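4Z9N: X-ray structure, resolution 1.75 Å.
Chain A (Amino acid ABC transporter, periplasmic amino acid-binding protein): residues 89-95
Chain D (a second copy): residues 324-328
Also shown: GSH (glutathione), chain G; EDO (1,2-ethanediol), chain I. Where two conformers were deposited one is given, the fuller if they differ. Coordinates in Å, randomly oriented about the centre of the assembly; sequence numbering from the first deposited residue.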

# COMPACT_ATOMS: atom_id res chain seq x y z
N THR A 89 -7.67 -6.31 11.81
CA THR A 89 -7.33 -5.10 12.55
C THR A 89 -7.00 -3.95 11.63
O THR A 89 -6.07 -4.03 10.83
CB THR A 89 -6.14 -5.36 13.51
OG1 THR A 89 -6.58 -6.25 14.55
CG2 THR A 89 -5.62 -4.05 14.12
N THR A 90 -7.77 -2.86 11.75
CA THR A 90 -7.67 -1.75 10.81
C THR A 90 -6.42 -0.91 11.05
O THR A 90 -6.12 -0.56 12.17
CB THR A 90 -8.90 -0.85 10.92
OG1 THR A 90 -10.06 -1.62 10.62
CG2 THR A 90 -8.81 0.32 9.92
N TRP A 91 -5.71 -0.63 9.97
CA TRP A 91 -4.60 0.31 9.96
C TRP A 91 -5.16 1.73 10.03
O TRP A 91 -5.91 2.12 9.12
CB TRP A 91 -3.79 0.10 8.68
CG TRP A 91 -2.50 0.85 8.54
CD1 TRP A 91 -2.04 1.92 9.26
CD2 TRP A 91 -1.51 0.57 7.55
NE1 TRP A 91 -0.80 2.31 8.79
CE2 TRP A 91 -0.46 1.49 7.75
CE3 TRP A 91 -1.40 -0.39 6.54
CZ2 TRP A 91 0.68 1.48 6.95
CZ3 TRP A 91 -0.27 -0.39 5.75
CH2 TRP A 91 0.76 0.53 5.96
N THR A 92 -4.82 2.48 11.08
CA THR A 92 -5.23 3.89 11.22
C THR A 92 -4.02 4.71 11.64
O THR A 92 -3.01 4.15 12.10
CB THR A 92 -6.34 4.09 12.29
OG1 THR A 92 -5.78 3.89 13.59
CG2 THR A 92 -7.49 3.11 12.07
N ILE A 93 -4.09 6.03 11.50
CA ILE A 93 -2.91 6.82 11.84
C ILE A 93 -2.57 6.68 13.33
O ILE A 93 -1.39 6.53 13.68
CB ILE A 93 -3.09 8.31 11.40
CG1 ILE A 93 -1.78 9.08 11.63
CG2 ILE A 93 -4.27 8.99 12.10
CD1 ILE A 93 -1.75 10.44 10.97
N SER A 94 -3.58 6.69 14.20
CA SER A 94 -3.31 6.67 15.63
C SER A 94 -2.68 5.34 16.06
O SER A 94 -1.82 5.33 16.93
CB SER A 94 -4.60 6.96 16.43
OG SER A 94 -5.65 6.11 16.05
N ARG A 95 -3.08 4.24 15.43
CA ARG A 95 -2.47 2.94 15.72
C ARG A 95 -1.05 2.84 15.15
O ARG A 95 -0.22 2.07 15.64
CB ARG A 95 -3.34 1.81 15.18
CG ARG A 95 -4.72 1.77 15.83
CD ARG A 95 -5.65 0.78 15.15
NE ARG A 95 -6.88 0.62 15.92
CZ ARG A 95 -7.87 -0.22 15.59
NH1 ARG A 95 -7.79 -0.96 14.50
NH2 ARG A 95 -8.95 -0.30 16.37
N GLY D 324 -6.19 6.26 0.45
CA GLY D 324 -5.73 6.95 1.64
C GLY D 324 -6.13 6.16 2.87
O GLY D 324 -7.30 5.92 3.12
N ILE D 325 -5.14 5.73 3.64
CA ILE D 325 -5.39 4.98 4.86
C ILE D 325 -6.07 5.95 5.83
O ILE D 325 -5.76 7.13 5.83
CB ILE D 325 -4.05 4.38 5.40
CG1 ILE D 325 -3.42 3.49 4.33
CG2 ILE D 325 -4.25 3.57 6.66
CD1 ILE D 325 -2.03 3.06 4.67
N PRO D 326 -7.06 5.47 6.60
CA PRO D 326 -7.86 6.42 7.38
C PRO D 326 -7.12 7.18 8.47
O PRO D 326 -6.33 6.62 9.23
CB PRO D 326 -8.94 5.53 8.00
CG PRO D 326 -8.40 4.12 7.93
CD PRO D 326 -7.61 4.10 6.65
N VAL D 327 -7.40 8.47 8.53
CA VAL D 327 -6.89 9.34 9.58
C VAL D 327 -7.89 9.24 10.72
O VAL D 327 -8.84 10.02 10.83
CB VAL D 327 -6.70 10.77 9.05
CG1 VAL D 327 -6.29 11.72 10.16
CG2 VAL D 327 -5.63 10.74 7.97
N ARG D 328 -7.66 8.24 11.57
CA ARG D 328 -8.68 7.73 12.48
C ARG D 328 -8.03 7.31 13.78
O ARG D 328 -6.80 7.15 13.83
CB ARG D 328 -9.43 6.56 11.82
CG ARG D 328 -10.23 5.62 12.75
CD ARG D 328 -11.66 6.10 13.02
NE ARG D 328 -11.70 7.17 14.02
CZ ARG D 328 -12.79 7.86 14.34
NH1 ARG D 328 -12.72 8.82 15.28
NH2 ARG D 328 -13.95 7.60 13.74
OXT ARG D 328 -8.70 7.15 14.81
N1 GSH G . -11.52 -3.70 12.08
CA1 GSH G . -12.07 -3.15 13.33
C1 GSH G . -10.95 -2.66 14.24
O11 GSH G . -9.75 -2.89 13.91
O12 GSH G . -11.20 -2.02 15.31
CB1 GSH G . -12.88 -4.20 14.09
CG1 GSH G . -11.96 -5.33 14.59
CD1 GSH G . -12.73 -6.23 15.56
OE1 GSH G . -12.29 -6.52 16.63
N2 GSH G . -14.01 -6.78 15.18
CA2 GSH G . -14.70 -7.60 16.16
C2 GSH G . -13.98 -8.91 16.48
O2 GSH G . -13.20 -9.41 15.76
CB2 GSH G . -16.11 -7.86 15.67
SG2 GSH G . -16.18 -8.92 14.21
N3 GSH G . -14.28 -9.55 17.74
CA3 GSH G . -13.66 -10.80 18.13
C3 GSH G . -13.18 -10.58 19.55
O31 GSH G . -13.06 -9.40 19.99
O32 GSH G . -12.91 -11.57 20.27
C1 EDO I . -10.07 2.65 18.18
O1 EDO I . -9.83 1.28 18.55
C2 EDO I . -8.82 3.49 18.38
O2 EDO I . -7.72 2.99 17.60

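How do the two backbones meet? A:Trp91 and A:Thr92 lead into a helix that begins at A:Ile93, while the chain D stretch is irregular and ends at the C-terminal carboxylate of D:Arg328. Their end-to-end directions lie 61° apart, and the nearest CA pairs are A:Thr92 with D:Pro326 at 5.3 Å and A:Ile93 with D:Val327 at 5.2 Å. Two amides at the start of the helix reach across. A:Ile93 N donates to D:Pro326 O at 3.2 Å, with a somewhat bent N-H...O angle of 141°, and A:Ser94 N donates to D:Arg328 O at 3.3 Å along a straighter line of 159°. Amides in the first turn of a helix have no carbonyl partner earlier in that helix, which leaves them free for such acceptors. D:Pro326 O also receives a CA-H...O contact from A:Thr92 CA at 3.6 Å.

What do the side chains add around the chain terminus? A:Ser94, with chi1 in the p well, places OG 2.7 Å from D:Arg328 O and donates a hydrogen bond to it. The same carboxylate oxygen therefore accepts from both the backbone and the side chain of one serine. D:Arg328 does not send its guanidinium into the contact; the end of its side chain leads away, although NE stays 3.1 Å from its own OXT in a salt bridge. Its aliphatic part still packs here: D:Arg328 CG lies 3.8 Å from A:Thr92 CG2.

Where is the apolar packing? The CA-to-CB bond of D:Ile325 points toward the chain A stretch, and the side chain lies over one face of the A:Trp91 indole. D:Ile325 CD1 stands 3.6 Å from the centroid of the A:Trp91 six-membered ring, only 5° off the normal, a CH-pi contact almost directly above the ring, while D:Ile325 CG2 approaches A:Trp91 CG at 3.7 Å. Further along, A:Ile93 CG2 lies 3.9 Å from D:Val327 CG1 and 3.7 Å from D:Val327 CA; the CA-to-CB bond of D:Val327 points away, and A:Ile93 CG2 meets its CA as well as its CG1. This packing has a polar cost: A:Trp91 O is buried without a partner, with D:Ile325 CG2 at 3.3 Å and D:Pro326 CG at 3.4 Å.

What holds the chain A stretch in shape beside this contact? A:Thr92 occupies the N-cap position, and its OG1 accepts from A:Arg95 N at 3.3 Å, closing the first turn of the helix. The extended A:Arg95 side chain, which does not touch chain D's stretch, reaches to A:Thr90 O, to which NH1 donates at 2.9 Å. It also binds glutathione: A:Arg95 NH1 donates to GSH O11 at 2.8 Å and A:Arg95 NH2 to GSH O12 at 3.0 Å. A:Thr90 N donates to GSH O11 as well, at 2.9 Å, so A:Thr90 and A:Arg95 share the ligand's carboxylate, in keeping with an amino acid-binding protein.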